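Local coordinates for tyrosine-protein phosphatase YwqE (Bacillus subtilis, PDB 3QY7), which removes phosphate from phosphotyrosine residues of the proteins YwqD, YwqF and Ssb, acting as a manganese-dependent protein tyrosine phosphatase, at residues Asp3-Leu9 against Thr36-His42; Gln79-Ile83 against Ile105-Pro110. All coordinates share one frame. Numbering follows the deposited sequence.

Contact 1. Residues Asp3-Leu9 against Thr36-His42; sequences DIHCHIL and TIIATPH. With FE (Fe (III) ion), chain C.
I37, T40 and H7 have the most surface covered here. Segment 36-42 starts as strand 36-38 and runs parallel to 3-9. D3 pairs with I37, CA to CA 4.7 Å. D3 N donates to T36 O at 2.9 Å, and I38 N donates to D3 O at 2.8 Å. The side chain of I37 (m, t) lies on the same sheet face as that of D3. Its CG2 is 3.5 Å from C6 CB, and its CD1 is 4.0 Å from I8 CD1. I4 (phi/psi -95/-1) interrupts the extended backbone. Backbone hydrogen bonding resumes at C6 (-165/136), where T40 N donates to C6 O at 2.9 Å. T40 has chi1 p, and its OG1 accepts a hydrogen bond from C6 N at 2.9 Å. Strands 2-3 and 36-38 are neighbours in the PHP-type TIM barrel, and the loop that follows 2-3 carries the HxH metal motif, H5 and H7. H5 NE2 and H7 NE2 each bind FE (chain C) at 2.1 Å, with water 1 at 1.9 Å; E80 and D194 also bind this ion. H5 ND1 is hydrogen-bonded to Q161 and H7 ND1 to D13. T40 OG1 sits over one face of the H7 ring. The rings of H7 and H42, a magnesium ligand, are 25° from parallel but barely overlap, with centroids 4.8 Å apart. L9 CG packs on A39 CB at 3.6 Å, and L9 CD1 on P41 CG at 4.0 Å.

Contact 2. Residues Gln79-Ile83 against Ile105-Pro110; sequences QEIRI and ILIEFP. With FE (Fe (III) ion), chain B; FE (Fe (III) ion), chain C.
Strands 80-82 and 104-108 are the parallel strands of a beta-alpha-beta unit in the TIM barrel, joined through helix 87-92. The axes of 80-82 and 105-108 approach to 4.5 Å and cross at -41°. I81 pairs with I107, and R82 with E108. I81 N donates to L106 O, E108 N to I81 O, and I83 N to E108 O, each at 2.9 Å. Water 2 bridges the two backbones: it donates to Q79 O at 2.8 Å and accepts from L106 N at 3.0 Å. E80 is fully extended (t, t). Its OE1 binds FE (chain C) and its OE2 binds FE (chain B), both at 2.1 Å, so the carboxylate bridges the two ions. E108 OE1 binds FE (chain B) at 2.1 Å; H136 is a further ligand of that ion. On the face of I81 and I107, I81 CB is 4.1 Å from I107 CD1. I81 CD1 meets I105 CD1 at 3.7 Å. P110 CA lies over one face of the R82 (t, p, p) guanidinium, and R82 NE makes a salt bridge to E108 OE2 at 2.8 Å. Water 3 accepts from R82 NH2 and donates to E108 OE1, both at 2.7 Å.

Overall arrangement
Contact 1 closes before contact 2 opens along the chain, and their centres lie about 13 Å apart. Contact 1 belongs to a parallel sheet of strands 2-3, 36-38 and 74-76. Contact 2 joins the first two strands of the parallel run from 80-82 to 190-192, and E80 continues the backbone bonding to the P41 side. Both sheets are parts of one TIM barrel. The two contacts meet where P41 O and E80 N lie 2.9 Å apart, probably hydrogen-bonded. FE (chain C) and water 1 belong to both. Ligands from distant parts of the sequence thus converge on one metal centre of the phosphatase.

Contact 1. Residues Asp3-Leu9 against Thr36-His42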
loop_
_atom_site.group_PDB
_atom_site.type_symbol
_atom_site.label_atom_id
_atom_site.label_comp_id
_atom_site.label_asym_id
_atom_site.label_seq_id
_atom_site.Cartn_x
_atom_site.Cartn_y
_atom_site.Cartn_z
ATOM N N ASP A 3 -3.782 1.833 -7.964
ATOM C CA ASP A 3 -2.882 0.992 -7.156
ATOM C C ASP A 3 -2.157 1.917 -6.195
ATOM O O ASP A 3 -1.451 2.819 -6.632
ATOM C CB ASP A 3 -1.897 0.284 -8.094
ATOM C CG ASP A 3 -1.061 -0.778 -7.399
ATOM O OD1 ASP A 3 -1.551 -1.377 -6.418
ATOM O OD2 ASP A 3 0.085 -1.010 -7.853
ATOM N N ILE A 4 -2.351 1.708 -4.889
ATOM C CA ILE A 4 -1.859 2.670 -3.891
ATOM C C ILE A 4 -0.488 2.357 -3.285
ATOM O O ILE A 4 -0.016 3.097 -2.419
ATOM C CB ILE A 4 -2.881 2.925 -2.742
ATOM C CG1 ILE A 4 -3.066 1.691 -1.842
ATOM C CG2 ILE A 4 -4.202 3.397 -3.320
ATOM C CD1 ILE A 4 -3.500 2.073 -0.413
ATOM N N HIS A 5 0.117 1.241 -3.700
ATOM C CA HIS A 5 1.410 0.794 -3.152
ATOM C C HIS A 5 2.151 0.063 -4.269
ATOM O O HIS A 5 1.699 -0.978 -4.730
ATOM C CB HIS A 5 1.143 -0.118 -1.936
ATOM C CG HIS A 5 2.371 -0.634 -1.240
ATOM N ND1 HIS A 5 2.302 -1.170 0.027
ATOM C CD2 HIS A 5 3.680 -0.669 -1.593
ATOM C CE1 HIS A 5 3.513 -1.551 0.411
ATOM N NE2 HIS A 5 4.367 -1.247 -0.546
ATOM N N CYS A 6 3.269 0.627 -4.723
ATOM C CA CYS A 6 3.948 0.091 -5.906
ATOM C C CYS A 6 5.362 0.643 -6.000
ATOM O O CYS A 6 5.597 1.836 -5.784
ATOM C CB CYS A 6 3.159 0.470 -7.157
ATOM S SG CYS A 6 3.657 -0.452 -8.619
ATOM N N HIS A 7 6.311 -0.229 -6.315
ATOM C CA HIS A 7 7.704 0.159 -6.382
ATOM C C HIS A 7 8.141 0.216 -7.831
ATOM O O HIS A 7 9.076 -0.469 -8.271
ATOM C CB HIS A 7 8.526 -0.790 -5.504
ATOM C CG HIS A 7 8.092 -0.769 -4.077
ATOM N ND1 HIS A 7 8.705 0.025 -3.132
ATOM C CD2 HIS A 7 7.059 -1.378 -3.450
ATOM C CE1 HIS A 7 8.094 -0.143 -1.969
ATOM N NE2 HIS A 7 7.083 -0.974 -2.136
ATOM N N ILE A 8 7.434 1.068 -8.583
ATOM C CA ILE A 8 7.645 1.240 -10.016
ATOM C C ILE A 8 8.735 2.272 -10.357
ATOM O O ILE A 8 9.303 2.219 -11.446
ATOM C CB ILE A 8 6.313 1.566 -10.758
ATOM C CG1 ILE A 8 6.459 1.358 -12.272
ATOM C CG2 ILE A 8 5.844 2.987 -10.430
ATOM C CD1 ILE A 8 5.114 1.372 -12.995
ATOM N N LEU A 9 9.032 3.198 -9.443
ATOM C CA LEU A 9 10.085 4.183 -9.705
ATOM C C LEU A 9 11.455 3.498 -9.738
ATOM O O LEU A 9 11.758 2.673 -8.873
ATOM C CB LEU A 9 10.065 5.323 -8.685
ATOM C CG LEU A 9 8.806 6.189 -8.716
ATOM C CD1 LEU A 9 8.847 7.276 -7.651
ATOM C CD2 LEU A 9 8.523 6.796 -10.115
ATOM N N THR A 36 -3.884 4.213 -12.782
ATOM C CA THR A 36 -3.235 5.187 -11.926
ATOM C C THR A 36 -2.467 4.430 -10.855
ATOM O O THR A 36 -3.039 3.547 -10.219
ATOM C CB THR A 36 -4.258 6.114 -11.256
ATOM O OG1 THR A 36 -5.145 6.660 -12.256
ATOM C CG2 THR A 36 -3.556 7.249 -10.501
ATOM N N ILE A 37 -1.193 4.779 -10.665
ATOM C CA ILE A 37 -0.368 4.174 -9.624
ATOM C C ILE A 37 0.143 5.263 -8.718
ATOM O O ILE A 37 0.674 6.263 -9.191
ATOM C CB ILE A 37 0.841 3.395 -10.214
ATOM C CG1 ILE A 37 0.331 2.137 -10.928
ATOM C CG2 ILE A 37 1.848 3.056 -9.082
ATOM C CD1 ILE A 37 1.395 1.305 -11.628
ATOM N N ILE A 38 -0.016 5.080 -7.409
ATOM C CA ILE A 38 0.715 5.938 -6.495
ATOM C C ILE A 38 2.057 5.247 -6.233
ATOM O O ILE A 38 2.101 4.176 -5.609
ATOM C CB ILE A 38 -0.025 6.183 -5.173
ATOM C CG1 ILE A 38 -1.430 6.720 -5.446
ATOM C CG2 ILE A 38 0.775 7.148 -4.304
ATOM C CD1 ILE A 38 -2.299 6.891 -4.150
ATOM N N ALA A 39 3.133 5.823 -6.749
ATOM C CA ALA A 39 4.465 5.244 -6.502
ATOM C C ALA A 39 4.791 5.429 -5.046
ATOM O O ALA A 39 4.585 6.516 -4.489
ATOM C CB ALA A 39 5.506 5.887 -7.356
ATOM N N THR A 40 5.255 4.349 -4.398
ATOM C CA THR A 40 5.560 4.395 -2.967
ATOM C C THR A 40 6.958 3.837 -2.697
ATOM O O THR A 40 7.084 2.800 -2.015
ATOM C CB THR A 40 4.544 3.612 -2.140
ATOM O OG1 THR A 40 4.476 2.263 -2.616
ATOM C CG2 THR A 40 3.167 4.240 -2.261
ATOM N N PRO A 41 7.996 4.506 -3.236
ATOM C CA PRO A 41 9.363 4.057 -2.938
ATOM C C PRO A 41 9.608 4.112 -1.432
ATOM O O PRO A 41 9.022 4.957 -0.740
ATOM C CB PRO A 41 10.241 5.088 -3.642
ATOM C CG PRO A 41 9.393 6.318 -3.763
ATOM C CD PRO A 41 7.991 5.789 -3.971
ATOM N N HIS A 42 10.466 3.224 -0.924
ATOM C CA HIS A 42 10.816 3.297 0.474
ATOM C C HIS A 42 11.452 4.660 0.728
ATOM O O HIS A 42 12.139 5.132 -0.069
ATOM C CB HIS A 42 11.769 2.143 0.922
ATOM C CG HIS A 42 11.159 0.779 0.843
ATOM N ND1 HIS A 42 10.439 0.216 1.865
ATOM C CD2 HIS A 42 11.174 -0.130 -0.142
ATOM C CE1 HIS A 42 10.002 -0.961 1.494
ATOM N NE2 HIS A 42 10.427 -1.199 0.272
HETATM FE FE FE C . 6.312 -2.113 -0.509
HETATM O O HOH W 1 5.957 -3.314 0.886
#

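Contact 2. Residues Gln79-Ile83 against Ile105-Pro110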
loop_
_atom_site.group_PDB
_atom_site.type_symbol
_atom_site.label_atom_id
_atom_site.label_comp_id
_atom_site.label_asym_id
_atom_site.label_seq_id
_atom_site.Cartn_x
_atom_site.Cartn_y
_atom_site.Cartn_z
ATOM N N GLN A 79 5.224 7.510 -0.718
ATOM C CA GLN A 79 6.351 6.785 -0.120
ATOM C C GLN A 79 5.811 5.634 0.704
ATOM O O GLN A 79 4.704 5.697 1.241
ATOM C CB GLN A 79 7.142 7.702 0.838
ATOM C CG GLN A 79 8.187 8.564 0.180
ATOM C CD GLN A 79 8.889 9.462 1.189
ATOM O OE1 GLN A 79 8.313 9.848 2.202
ATOM N NE2 GLN A 79 10.141 9.802 0.896
ATOM N N GLU A 80 6.609 4.573 0.814
ATOM C CA GLU A 80 6.365 3.567 1.837
ATOM C C GLU A 80 7.320 3.912 2.981
ATOM O O GLU A 80 8.543 3.934 2.799
ATOM C CB GLU A 80 6.637 2.148 1.315
ATOM C CG GLU A 80 6.382 1.080 2.427
ATOM C CD GLU A 80 6.609 -0.349 1.978
ATOM O OE1 GLU A 80 6.972 -0.555 0.825
ATOM O OE2 GLU A 80 6.398 -1.255 2.797
ATOM N N ILE A 81 6.747 4.224 4.135
ATOM C CA ILE A 81 7.538 4.745 5.266
ATOM C C ILE A 81 7.642 3.704 6.381
ATOM O O ILE A 81 6.690 3.453 7.102
ATOM C CB ILE A 81 6.904 6.045 5.807
ATOM C CG1 ILE A 81 6.723 7.056 4.664
ATOM C CG2 ILE A 81 7.746 6.617 6.982
ATOM C CD1 ILE A 81 5.838 8.254 5.013
ATOM N N ARG A 82 8.818 3.099 6.509
ATOM C CA ARG A 82 9.084 2.242 7.653
ATOM C C ARG A 82 8.950 3.091 8.907
ATOM O O ARG A 82 9.611 4.130 9.028
ATOM C CB ARG A 82 10.487 1.649 7.559
ATOM C CG ARG A 82 10.920 0.855 8.797
ATOM C CD ARG A 82 10.188 -0.493 8.873
ATOM N NE ARG A 82 10.488 -1.348 7.725
ATOM C CZ ARG A 82 11.579 -2.101 7.609
ATOM N NH1 ARG A 82 12.491 -2.117 8.585
ATOM N NH2 ARG A 82 11.758 -2.843 6.519
ATOM N N ILE A 83 8.113 2.636 9.835
ATOM C CA ILE A 83 7.787 3.402 11.036
ATOM C C ILE A 83 9.053 3.810 11.784
ATOM O O ILE A 83 10.017 3.058 11.842
ATOM C CB ILE A 83 6.809 2.611 11.951
ATOM C CG1 ILE A 83 6.176 3.507 13.027
ATOM C CG2 ILE A 83 7.470 1.339 12.516
ATOM C CD1 ILE A 83 4.989 2.861 13.744
ATOM N N ILE A 105 -1.323 8.073 4.793
ATOM C CA ILE A 105 0.116 7.908 4.831
ATOM C C ILE A 105 0.414 6.427 4.997
ATOM O O ILE A 105 -0.229 5.764 5.822
ATOM C CB ILE A 105 0.781 8.776 5.960
ATOM C CG1 ILE A 105 2.292 8.567 6.026
ATOM C CG2 ILE A 105 0.080 8.615 7.304
ATOM C CD1 ILE A 105 3.000 9.491 7.025
ATOM N N LEU A 106 1.341 5.916 4.185
ATOM C CA LEU A 106 1.651 4.474 4.163
ATOM C C LEU A 106 2.797 4.170 5.109
ATOM O O LEU A 106 3.938 4.542 4.858
ATOM C CB LEU A 106 1.974 4.029 2.725
ATOM C CG LEU A 106 2.168 2.516 2.519
ATOM C CD1 LEU A 106 0.891 1.748 2.817
ATOM C CD2 LEU A 106 2.653 2.249 1.107
ATOM N N ILE A 107 2.450 3.511 6.213
ATOM C CA ILE A 107 3.383 3.200 7.287
ATOM C C ILE A 107 3.583 1.693 7.327
ATOM O O ILE A 107 2.608 0.940 7.405
ATOM C CB ILE A 107 2.815 3.686 8.643
ATOM C CG1 ILE A 107 2.548 5.199 8.619
ATOM C CG2 ILE A 107 3.751 3.305 9.818
ATOM C CD1 ILE A 107 3.766 6.053 8.417
ATOM N N GLU A 108 4.842 1.277 7.297
ATOM C CA GLU A 108 5.213 -0.134 7.301
ATOM C C GLU A 108 5.904 -0.465 8.612
ATOM O O GLU A 108 6.846 0.222 8.995
ATOM C CB GLU A 108 6.179 -0.413 6.152
ATOM C CG GLU A 108 6.545 -1.884 5.978
ATOM C CD GLU A 108 7.879 -2.086 5.292
ATOM O OE1 GLU A 108 8.005 -3.038 4.489
ATOM O OE2 GLU A 108 8.817 -1.301 5.529
ATOM N N PHE A 109 5.422 -1.515 9.273
ATOM C CA PHE A 109 6.081 -2.091 10.459
ATOM C C PHE A 109 7.264 -2.955 10.025
ATOM O O PHE A 109 7.221 -3.587 8.984
ATOM C CB PHE A 109 5.100 -2.967 11.257
ATOM C CG PHE A 109 3.882 -2.244 11.777
ATOM C CD1 PHE A 109 3.950 -0.911 12.194
ATOM C CD2 PHE A 109 2.665 -2.909 11.878
ATOM C CE1 PHE A 109 2.821 -0.260 12.682
ATOM C CE2 PHE A 109 1.522 -2.275 12.381
ATOM C CZ PHE A 109 1.599 -0.924 12.789
ATOM N N PRO A 110 8.321 -3.011 10.849
ATOM C CA PRO A 110 9.325 -4.040 10.624
ATOM C C PRO A 110 8.658 -5.414 10.578
ATOM O O PRO A 110 7.636 -5.626 11.230
ATOM C CB PRO A 110 10.218 -3.923 11.861
ATOM C CG PRO A 110 9.398 -3.245 12.876
ATOM C CD PRO A 110 8.548 -2.282 12.103
HETATM FE FE FE B . 6.880 -3.297 2.722
HETATM FE FE FE C . 6.312 -2.113 -0.509
HETATM O O HOH W 2 2.934 7.614 2.334
HETATM O O HOH W 3 10.653 -3.618 4.138
HETATM O O HOH W 4 7.666 -5.380 2.569
HETATM O O HOH W 1 5.957 -3.314 0.886
#